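Local coordinates for protein putative NADP oxidoreductase BF3122 (Bacteroides fragilis, PDB 3D1L) that is probably an NADP-dependent oxidoreductase with a Rossmann-type nucleotide-binding domain, its substrate and reaction not established, at residues Y30-E44 against K53-N66. Numbering follows the deposited sequence.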
ATOM      1  N   TYR B  30      17.564 -14.406  17.239  1.00 42.47           N
ATOM      2  CA  TYR B  30      18.080 -13.791  18.481  1.00 42.71           C
ATOM      3  C   TYR B  30      17.022 -13.618  19.592  1.00 43.36           C
ATOM      4  O   TYR B  30      17.277 -13.906  20.771  1.00 43.37           O
ATOM      5  CB  TYR B  30      18.730 -12.443  18.116  1.00 41.59           C
ATOM      6  CG  TYR B  30      19.108 -11.553  19.254  1.00 41.40           C
ATOM      7  CD1 TYR B  30      20.235 -11.824  20.030  1.00 39.12           C
ATOM      8  CD2 TYR B  30      18.358 -10.414  19.546  1.00 41.40           C
ATOM      9  CE1 TYR B  30      20.597 -11.004  21.063  1.00 42.09           C
ATOM     10  CE2 TYR B  30      18.710  -9.581  20.580  1.00 40.85           C
ATOM     11  CZ  TYR B  30      19.830  -9.875  21.340  1.00 42.11           C
ATOM     12  OH  TYR B  30      20.196  -9.056  22.382  1.00 42.35           O
ATOM     13  N   ARG B  31      15.837 -13.142  19.216  1.00 44.56           N
ATOM     14  CA  ARG B  31      14.735 -12.979  20.165  1.00 45.33           C
ATOM     15  C   ARG B  31      14.209 -14.310  20.691  1.00 45.34           C
ATOM     16  O   ARG B  31      13.721 -14.387  21.828  1.00 45.62           O
ATOM     17  CB  ARG B  31      13.597 -12.162  19.551  1.00 45.71           C
ATOM     18  CG  ARG B  31      13.927 -10.686  19.459  1.00 48.15           C
ATOM     19  CD  ARG B  31      13.014  -9.951  18.501  1.00 51.53           C
ATOM     20  NE  ARG B  31      13.388  -8.535  18.463  1.00 55.11           N
ATOM     21  CZ  ARG B  31      13.187  -7.715  17.432  1.00 57.09           C
ATOM     22  NH1 ARG B  31      12.619  -8.155  16.309  1.00 57.21           N
ATOM     23  NH2 ARG B  31      13.572  -6.445  17.522  1.00 57.37           N
ATOM     24  N   LYS B  32      14.302 -15.349  19.870  1.00 45.11           N
ATOM     25  CA  LYS B  32      13.882 -16.686  20.287  1.00 45.22           C
ATOM     26  C   LYS B  32      14.958 -17.425  21.067  1.00 45.01           C
ATOM     27  O   LYS B  32      14.736 -18.551  21.550  1.00 45.23           O
ATOM     28  CB  LYS B  32      13.400 -17.514  19.099  1.00 45.06           C
ATOM     29  CG  LYS B  32      12.006 -17.129  18.646  1.00 47.42           C
ATOM     30  CD  LYS B  32      10.934 -17.337  19.742  1.00 49.31           C
ATOM     31  CE  LYS B  32       9.628 -16.652  19.354  1.00 51.00           C
ATOM     32  NZ  LYS B  32       8.500 -17.013  20.274  1.00 51.98           N
ATOM     33  N   GLY B  33      16.115 -16.787  21.209  1.00 44.95           N
ATOM     34  CA  GLY B  33      17.159 -17.306  22.077  1.00 44.67           C
ATOM     35  C   GLY B  33      18.253 -18.051  21.352  1.00 44.86           C
ATOM     36  O   GLY B  33      19.084 -18.668  22.001  1.00 44.39           O
ATOM     37  N   PHE B  34      18.264 -17.992  20.014  1.00 44.81           N
ATOM     38  CA  PHE B  34      19.346 -18.605  19.225  1.00 44.70           C
ATOM     39  C   PHE B  34      20.627 -17.795  19.337  1.00 45.04           C
ATOM     40  O   PHE B  34      20.594 -16.601  19.638  1.00 45.31           O
ATOM     41  CB  PHE B  34      18.982 -18.756  17.743  1.00 44.38           C
ATOM     42  CG  PHE B  34      18.042 -19.890  17.461  1.00 44.25           C
ATOM     43  CD1 PHE B  34      16.669 -19.712  17.558  1.00 41.84           C
ATOM     44  CD2 PHE B  34      18.540 -21.144  17.093  1.00 44.24           C
ATOM     45  CE1 PHE B  34      15.798 -20.771  17.315  1.00 43.24           C
ATOM     46  CE2 PHE B  34      17.686 -22.207  16.845  1.00 43.10           C
ATOM     47  CZ  PHE B  34      16.309 -22.024  16.956  1.00 43.41           C
ATOM     48  N   ARG B  35      21.745 -18.466  19.086  1.00 45.53           N
ATOM     49  CA  ARG B  35      23.068 -17.888  19.188  1.00 46.65           C
ATOM     50  C   ARG B  35      23.627 -17.553  17.800  1.00 45.63           C
ATOM     51  O   ARG B  35      24.011 -18.431  17.035  1.00 45.57           O
ATOM     52  CB  ARG B  35      23.993 -18.849  19.933  1.00 47.40           C
ATOM     53  CG  ARG B  35      25.395 -18.317  20.173  1.00 52.25           C
ATOM     54  CD  ARG B  35      26.098 -19.153  21.262  1.00 59.14           C
ATOM     55  NE  ARG B  35      27.525 -19.370  20.985  1.00 64.21           N
ATOM     56  CZ  ARG B  35      28.096 -20.566  20.794  1.00 66.65           C
ATOM     57  NH1 ARG B  35      27.382 -21.688  20.855  1.00 68.11           N
ATOM     58  NH2 ARG B  35      29.400 -20.645  20.548  1.00 67.22           N
ATOM     59  N   ILE B  36      23.647 -16.267  17.489  1.00 44.91           N
ATOM     60  CA  ILE B  36      24.253 -15.791  16.259  1.00 44.78           C
ATOM     61  C   ILE B  36      25.681 -15.410  16.612  1.00 44.51           C
ATOM     62  O   ILE B  36      25.901 -14.427  17.319  1.00 44.41           O
ATOM     63  CB  ILE B  36      23.432 -14.608  15.653  1.00 44.51           C
ATOM     64  CG1 ILE B  36      22.051 -15.130  15.227  1.00 45.72           C
ATOM     65  CG2 ILE B  36      24.133 -14.036  14.451  1.00 42.88           C
ATOM     66  CD1 ILE B  36      20.949 -14.342  15.774  1.00 48.52           C
ATOM     67  N   VAL B  37      26.652 -16.190  16.138  1.00 44.11           N
ATOM     68  CA  VAL B  37      28.020 -15.976  16.595  1.00 44.62           C
ATOM     69  C   VAL B  37      28.694 -14.817  15.874  1.00 45.04           C
ATOM     70  O   VAL B  37      29.461 -14.064  16.500  1.00 45.06           O
ATOM     71  CB  VAL B  37      28.885 -17.274  16.601  1.00 44.84           C
ATOM     72  CG1 VAL B  37      28.187 -18.361  17.425  1.00 43.57           C
ATOM     73  CG2 VAL B  37      29.138 -17.769  15.208  1.00 45.80           C
ATOM     74  N   GLN B  38      28.402 -14.665  14.575  1.00 44.42           N
ATOM     75  CA  GLN B  38      28.902 -13.534  13.816  1.00 44.04           C
ATOM     76  C   GLN B  38      28.178 -13.332  12.509  1.00 44.04           C
ATOM     77  O   GLN B  38      27.476 -14.209  12.000  1.00 44.08           O
ATOM     78  CB  GLN B  38      30.413 -13.612  13.554  1.00 44.85           C
ATOM     79  CG  GLN B  38      30.773 -14.589  12.510  1.00 44.92           C
ATOM     80  CD  GLN B  38      32.090 -14.340  11.833  1.00 43.30           C
ATOM     81  OE1 GLN B  38      32.334 -14.933  10.808  1.00 46.66           O
ATOM     82  NE2 GLN B  38      32.952 -13.503  12.395  1.00 43.75           N
ATOM     83  N   VAL B  39      28.370 -12.137  11.976  1.00 43.24           N
ATOM     84  CA  VAL B  39      27.719 -11.686  10.773  1.00 41.76           C
ATOM     85  C   VAL B  39      28.836 -11.307   9.820  1.00 41.87           C
ATOM     86  O   VAL B  39      29.779 -10.618  10.211  1.00 40.01           O
ATOM     87  CB  VAL B  39      26.862 -10.413  11.098  1.00 41.97           C
ATOM     88  CG1 VAL B  39      26.349  -9.704   9.823  1.00 41.36           C
ATOM     89  CG2 VAL B  39      25.709 -10.763  12.052  1.00 40.56           C
ATOM     90  N   TYR B  40      28.711 -11.744   8.566  1.00 42.31           N
ATOM     91  CA  TYR B  40      29.564 -11.286   7.488  1.00 41.79           C
ATOM     92  C   TYR B  40      28.758 -10.373   6.555  1.00 42.82           C
ATOM     93  O   TYR B  40      27.591 -10.653   6.242  1.00 43.02           O
ATOM     94  CB  TYR B  40      30.137 -12.466   6.686  1.00 41.11           C
ATOM     95  CG  TYR B  40      30.619 -12.016   5.337  1.00 40.40           C
ATOM     96  CD1 TYR B  40      31.931 -11.557   5.163  1.00 37.28           C
ATOM     97  CD2 TYR B  40      29.741 -11.974   4.243  1.00 39.55           C
ATOM     98  CE1 TYR B  40      32.367 -11.110   3.939  1.00 38.97           C
ATOM     99  CE2 TYR B  40      30.162 -11.504   3.008  1.00 38.74           C
ATOM    100  CZ  TYR B  40      31.476 -11.073   2.870  1.00 39.48           C
ATOM    101  OH  TYR B  40      31.908 -10.630   1.651  1.00 40.76           O
ATOM    102  N   SER B  41      29.377  -9.286   6.097  1.00 43.61           N
ATOM    103  CA  SER B  41      28.797  -8.481   5.024  1.00 44.35           C
ATOM    104  C   SER B  41      29.921  -7.904   4.225  1.00 44.97           C
ATOM    105  O   SER B  41      31.028  -7.776   4.743  1.00 44.35           O
ATOM    106  CB  SER B  41      27.946  -7.350   5.601  1.00 44.52           C
ATOM    107  OG  SER B  41      27.316  -6.606   4.580  1.00 46.66           O
ATOM    108  N   ARG B  42      29.641  -7.550   2.970  1.00 46.07           N
ATOM    109  CA  ARG B  42      30.658  -6.919   2.140  0.50 46.90           C
ATOM    110  C   ARG B  42      31.040  -5.517   2.652  1.00 46.84           C
ATOM    111  O   ARG B  42      32.199  -5.110   2.530  1.00 46.82           O
ATOM    112  CB  ARG B  42      30.258  -6.959   0.649  0.50 46.89           C
ATOM    113  CG  ARG B  42      30.612  -8.312   0.015  0.50 47.71           C
ATOM    114  CD  ARG B  42      29.721  -8.777  -1.165  0.50 48.18           C
ATOM    115  NE  ARG B  42      28.302  -8.922  -0.832  0.50 49.32           N
ATOM    116  CZ  ARG B  42      27.331  -8.169  -1.351  0.50 50.56           C
ATOM    117  NH1 ARG B  42      27.604  -7.218  -2.246  0.50 50.55           N
ATOM    118  NH2 ARG B  42      26.072  -8.372  -0.980  0.50 51.88           N
ATOM    119  N   THR B  43      30.096  -4.803   3.264  1.00 46.94           N
ATOM    120  CA  THR B  43      30.393  -3.464   3.797  1.00 47.67           C
ATOM    121  C   THR B  43      30.360  -3.401   5.330  1.00 46.64           C
ATOM    122  O   THR B  43      29.457  -3.930   5.960  1.00 46.56           O
ATOM    123  CB  THR B  43      29.468  -2.369   3.201  1.00 48.14           C
ATOM    124  OG1 THR B  43      28.103  -2.697   3.479  1.00 50.40           O
ATOM    125  CG2 THR B  43      29.651  -2.267   1.669  1.00 49.92           C
ATOM    126  N   GLU B  44      31.349  -2.734   5.908  1.00 45.66           N
ATOM    127  CA  GLU B  44      31.480  -2.643   7.350  1.00 45.74           C
ATOM    128  C   GLU B  44      30.231  -2.122   8.068  1.00 44.53           C
ATOM    129  O   GLU B  44      29.849  -2.630   9.104  1.00 44.26           O
ATOM    130  CB  GLU B  44      32.715  -1.802   7.717  1.00 45.83           C
ATOM    131  CG  GLU B  44      32.901  -1.673   9.212  1.00 48.23           C
ATOM    132  CD  GLU B  44      34.346  -1.609   9.630  1.00 51.14           C
ATOM    133  OE1 GLU B  44      35.077  -0.743   9.099  1.00 52.02           O
ATOM    134  OE2 GLU B  44      34.741  -2.411  10.511  1.00 51.13           O
ATOM    135  N   LYS B  53      22.849  -5.545  16.815  1.00 41.47           N
ATOM    136  CA  LYS B  53      21.462  -5.831  17.144  1.00 40.66           C
ATOM    137  C   LYS B  53      21.307  -7.214  17.784  1.00 40.32           C
ATOM    138  O   LYS B  53      20.387  -7.440  18.565  1.00 40.14           O
ATOM    139  CB  LYS B  53      20.573  -5.704  15.902  1.00 41.29           C
ATOM    140  CG  LYS B  53      20.383  -4.254  15.426  1.00 41.33           C
ATOM    141  CD  LYS B  53      19.891  -4.208  13.980  1.00 43.77           C
ATOM    142  CE  LYS B  53      19.800  -2.775  13.431  1.00 43.86           C
ATOM    143  NZ  LYS B  53      19.321  -2.834  11.998  1.00 47.01           N
ATOM    144  N   VAL B  54      22.214  -8.129  17.464  1.00 39.58           N
ATOM    145  CA  VAL B  54      22.032  -9.531  17.816  1.00 39.53           C
ATOM    146  C   VAL B  54      23.226 -10.020  18.600  1.00 39.79           C
ATOM    147  O   VAL B  54      23.479 -11.243  18.688  1.00 39.53           O
ATOM    148  CB  VAL B  54      21.824 -10.432  16.569  1.00 39.28           C
ATOM    149  CG1 VAL B  54      20.524 -10.044  15.825  1.00 40.82           C
ATOM    150  CG2 VAL B  54      23.033 -10.357  15.633  1.00 39.58           C
ATOM    151  N   GLU B  55      23.947  -9.042  19.157  1.00 39.72           N
ATOM    152  CA  GLU B  55      25.124  -9.252  19.999  1.00 39.99           C
ATOM    153  C   GLU B  55      26.133 -10.221  19.420  1.00 40.08           C
ATOM    154  O   GLU B  55      26.554 -11.135  20.112  1.00 40.83           O
ATOM    155  CB  GLU B  55      24.699  -9.688  21.424  1.00 39.91           C
ATOM    156  CG  GLU B  55      23.910  -8.600  22.138  1.00 38.37           C
ATOM    157  CD  GLU B  55      23.403  -9.025  23.483  1.00 40.45           C
ATOM    158  OE1 GLU B  55      22.335  -9.688  23.552  1.00 39.98           O
ATOM    159  OE2 GLU B  55      24.058  -8.662  24.483  1.00 41.19           O
ATOM    160  N   ALA B  56      26.536  -9.989  18.171  1.00 40.85           N
ATOM    161  CA  ALA B  56      27.416 -10.899  17.408  1.00 41.24           C
ATOM    162  C   ALA B  56      28.714 -10.231  17.047  1.00 41.40           C
ATOM    163  O   ALA B  56      28.770  -9.005  17.003  1.00 42.11           O
ATOM    164  CB  ALA B  56      26.716 -11.319  16.097  1.00 40.75           C
ATOM    165  N   GLU B  57      29.734 -11.033  16.734  1.00 41.77           N
ATOM    166  CA  GLU B  57      30.968 -10.548  16.090  1.00 42.88           C
ATOM    167  C   GLU B  57      30.647 -10.247  14.640  1.00 42.14           C
ATOM    168  O   GLU B  57      29.618 -10.676  14.145  1.00 42.22           O
ATOM    169  CB  GLU B  57      32.069 -11.620  16.113  1.00 42.85           C
ATOM    170  CG  GLU B  57      32.528 -12.058  17.493  1.00 44.22           C
ATOM    171  CD  GLU B  57      33.814 -12.885  17.445  1.00 46.89           C
ATOM    172  OE1 GLU B  57      34.075 -13.571  16.417  1.00 52.45           O
ATOM    173  OE2 GLU B  57      34.578 -12.842  18.435  1.00 51.81           O
ATOM    174  N   TYR B  58      31.499  -9.491  13.947  1.00 41.52           N
ATOM    175  CA  TYR B  58      31.311  -9.351  12.509  1.00 41.03           C
ATOM    176  C   TYR B  58      32.612  -9.335  11.751  1.00 41.35           C
ATOM    177  O   TYR B  58      33.674  -9.037  12.301  1.00 40.99           O
ATOM    178  CB  TYR B  58      30.462  -8.115  12.142  1.00 40.18           C
ATOM    179  CG  TYR B  58      31.190  -6.795  12.226  1.00 39.87           C
ATOM    180  CD1 TYR B  58      31.920  -6.300  11.135  1.00 39.09           C
ATOM    181  CD2 TYR B  58      31.136  -6.036  13.378  1.00 38.43           C
ATOM    182  CE1 TYR B  58      32.567  -5.098  11.199  1.00 38.20           C
ATOM    183  CE2 TYR B  58      31.804  -4.813  13.466  1.00 39.89           C
ATOM    184  CZ  TYR B  58      32.513  -4.351  12.377  1.00 40.15           C
ATOM    185  OH  TYR B  58      33.155  -3.140  12.462  1.00 38.56           O
ATOM    186  N   THR B  59      32.526  -9.647  10.466  1.00 41.67           N
ATOM    187  CA  THR B  59      33.687  -9.486   9.600  1.00 41.67           C
ATOM    188  C   THR B  59      33.208  -9.017   8.217  1.00 41.19           C
ATOM    189  O   THR B  59      32.032  -9.204   7.869  1.00 39.63           O
ATOM    190  CB  THR B  59      34.519 -10.801   9.506  1.00 41.22           C
ATOM    191  OG1 THR B  59      35.726 -10.548   8.778  1.00 41.50           O
ATOM    192  CG2 THR B  59      33.716 -11.883   8.768  1.00 41.46           C
ATOM    193  N   THR B  60      34.110  -8.403   7.454  1.00 40.61           N
ATOM    194  CA  THR B  60      33.854  -8.128   6.032  1.00 41.88           C
ATOM    195  C   THR B  60      34.809  -8.947   5.168  1.00 42.49           C
ATOM    196  O   THR B  60      34.949  -8.696   3.972  1.00 41.73           O
ATOM    197  CB  THR B  60      34.054  -6.640   5.668  1.00 41.29           C
ATOM    198  OG1 THR B  60      35.395  -6.269   5.980  1.00 42.67           O
ATOM    199  CG2 THR B  60      33.112  -5.751   6.433  1.00 41.02           C
ATOM    200  N   ASP B  61      35.471  -9.918   5.797  1.00 43.36           N
ATOM    201  CA  ASP B  61      36.453 -10.750   5.127  1.00 44.52           C
ATOM    202  C   ASP B  61      36.066 -12.179   5.367  1.00 44.82           C
ATOM    203  O   ASP B  61      36.056 -12.625   6.520  1.00 45.29           O
ATOM    204  CB  ASP B  61      37.848 -10.476   5.706  1.00 45.25           C
ATOM    205  CG  ASP B  61      38.961 -11.288   5.036  1.00 46.33           C
ATOM    206  OD1 ASP B  61      38.685 -12.201   4.238  1.00 49.97           O
ATOM    207  OD2 ASP B  61      40.140 -11.009   5.321  1.00 49.75           O
ATOM    208  N   LEU B  62      35.755 -12.899   4.288  1.00 44.87           N
ATOM    209  CA  LEU B  62      35.355 -14.314   4.387  1.00 45.45           C
ATOM    210  C   LEU B  62      36.423 -15.197   5.030  1.00 46.08           C
ATOM    211  O   LEU B  62      36.114 -16.227   5.624  1.00 47.27           O
ATOM    212  CB  LEU B  62      34.992 -14.875   3.014  1.00 45.38           C
ATOM    213  CG  LEU B  62      33.734 -14.247   2.408  1.00 45.87           C
ATOM    214  CD1 LEU B  62      33.589 -14.557   0.931  1.00 44.70           C
ATOM    215  CD2 LEU B  62      32.500 -14.690   3.200  1.00 42.06           C
ATOM    216  N   ALA B  63      37.681 -14.792   4.921  1.00 45.38           N
ATOM    217  CA  ALA B  63      38.768 -15.552   5.517  1.00 45.27           C
ATOM    218  C   ALA B  63      38.702 -15.499   7.045  1.00 44.80           C
ATOM    219  O   ALA B  63      39.259 -16.352   7.725  1.00 44.86           O
ATOM    220  CB  ALA B  63      40.108 -15.038   4.998  1.00 44.33           C
ATOM    221  N   GLU B  64      38.024 -14.479   7.571  0.50 44.54           N
ATOM    222  CA  GLU B  64      37.847 -14.315   9.018  0.50 43.90           C
ATOM    223  C   GLU B  64      36.561 -14.969   9.543  0.50 43.82           C
ATOM    224  O   GLU B  64      36.277 -14.907  10.742  0.50 43.94           O
ATOM    225  CB  GLU B  64      37.837 -12.830   9.390  0.50 44.12           C
ATOM    226  CG  GLU B  64      39.194 -12.196   9.645  0.50 42.95           C
ATOM    227  CD  GLU B  64      39.094 -10.698   9.949  0.50 43.14           C
ATOM    228  OE1 GLU B  64      37.965 -10.182  10.116  0.50 37.66           O
ATOM    229  OE2 GLU B  64      40.161 -10.032  10.024  0.50 43.76           O
ATOM    230  N   VAL B  65      35.796 -15.594   8.650  1.00 43.53           N
ATOM    231  CA  VAL B  65      34.487 -16.181   9.008  1.00 43.35           C
ATOM    232  C   VAL B  65      34.644 -17.371   9.956  1.00 42.92           C
ATOM    233  O   VAL B  65      35.450 -18.268   9.693  1.00 43.00           O
ATOM    234  CB  VAL B  65      33.673 -16.603   7.765  1.00 43.14           C
ATOM    235  CG1 VAL B  65      32.568 -17.625   8.118  1.00 42.64           C
ATOM    236  CG2 VAL B  65      33.023 -15.370   7.112  1.00 44.65           C
ATOM    237  N   ASN B  66      33.876 -17.350  11.049  1.00 42.24           N
ATOM    238  CA  ASN B  66      33.911 -18.380  12.081  1.00 41.65           C
ATOM    239  C   ASN B  66      33.576 -19.735  11.471  1.00 41.35           C
ATOM    240  O   ASN B  66      32.488 -19.920  10.934  1.00 41.36           O
ATOM    241  CB  ASN B  66      32.956 -18.008  13.213  1.00 41.83           C
ATOM    242  CG  ASN B  66      32.909 -19.044  14.318  1.00 42.59           C
ATOM    243  OD1 ASN B  66      32.773 -20.243  14.063  1.00 41.88           O
ATOM    244  ND2 ASN B  66      33.005 -18.580  15.565  1.00 42.91           N
TER
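With CG swung opposite the backbone N (chi1 161°), Tyr-40 offers a ring face to Leu-62, whose CD2 stands 3.6 Å from the ring centroid in a CH-pi contact. Strands 35-40 and 57-59 are the two strands of a beta-alpha-beta unit of the Rossmann-type domain, with helix 44-53 as the crossover; strand 57-59, the outermost of the sheet in this chain, runs parallel to strand 35-40, which pairs on its other side with strand 12-16. Four backbone bonds join them, from Glu-57 N to Val-37 O through to Ser-41 N to Thr-59 O. Gln-38, on the same face as Tyr-40, has a chi1 of 75° and an extended chain beyond CG, which carries OE1 to the backbone N of Asn-66, 2.9 Å away; that N-H arrives from above the amide plane and holds the chain at Asn-66 against the Gln-38 side chain. Val-39 and Tyr-58 share the other face, where Tyr-58 touches helix 44-53. Ile-36 CG2 and Val-54 CG2 meet beside helix 20-31. Val-54 CA also sits over the Tyr-30 ring. Two tyrosine hydroxyls reach glutamates: Tyr-30 OH gives its proton to Glu-55 OE1 at 2.5 Å, and Tyr-58 OH bonds Glu-44 OE2 at 2.6 Å, meeting the carboxylate on its anti side.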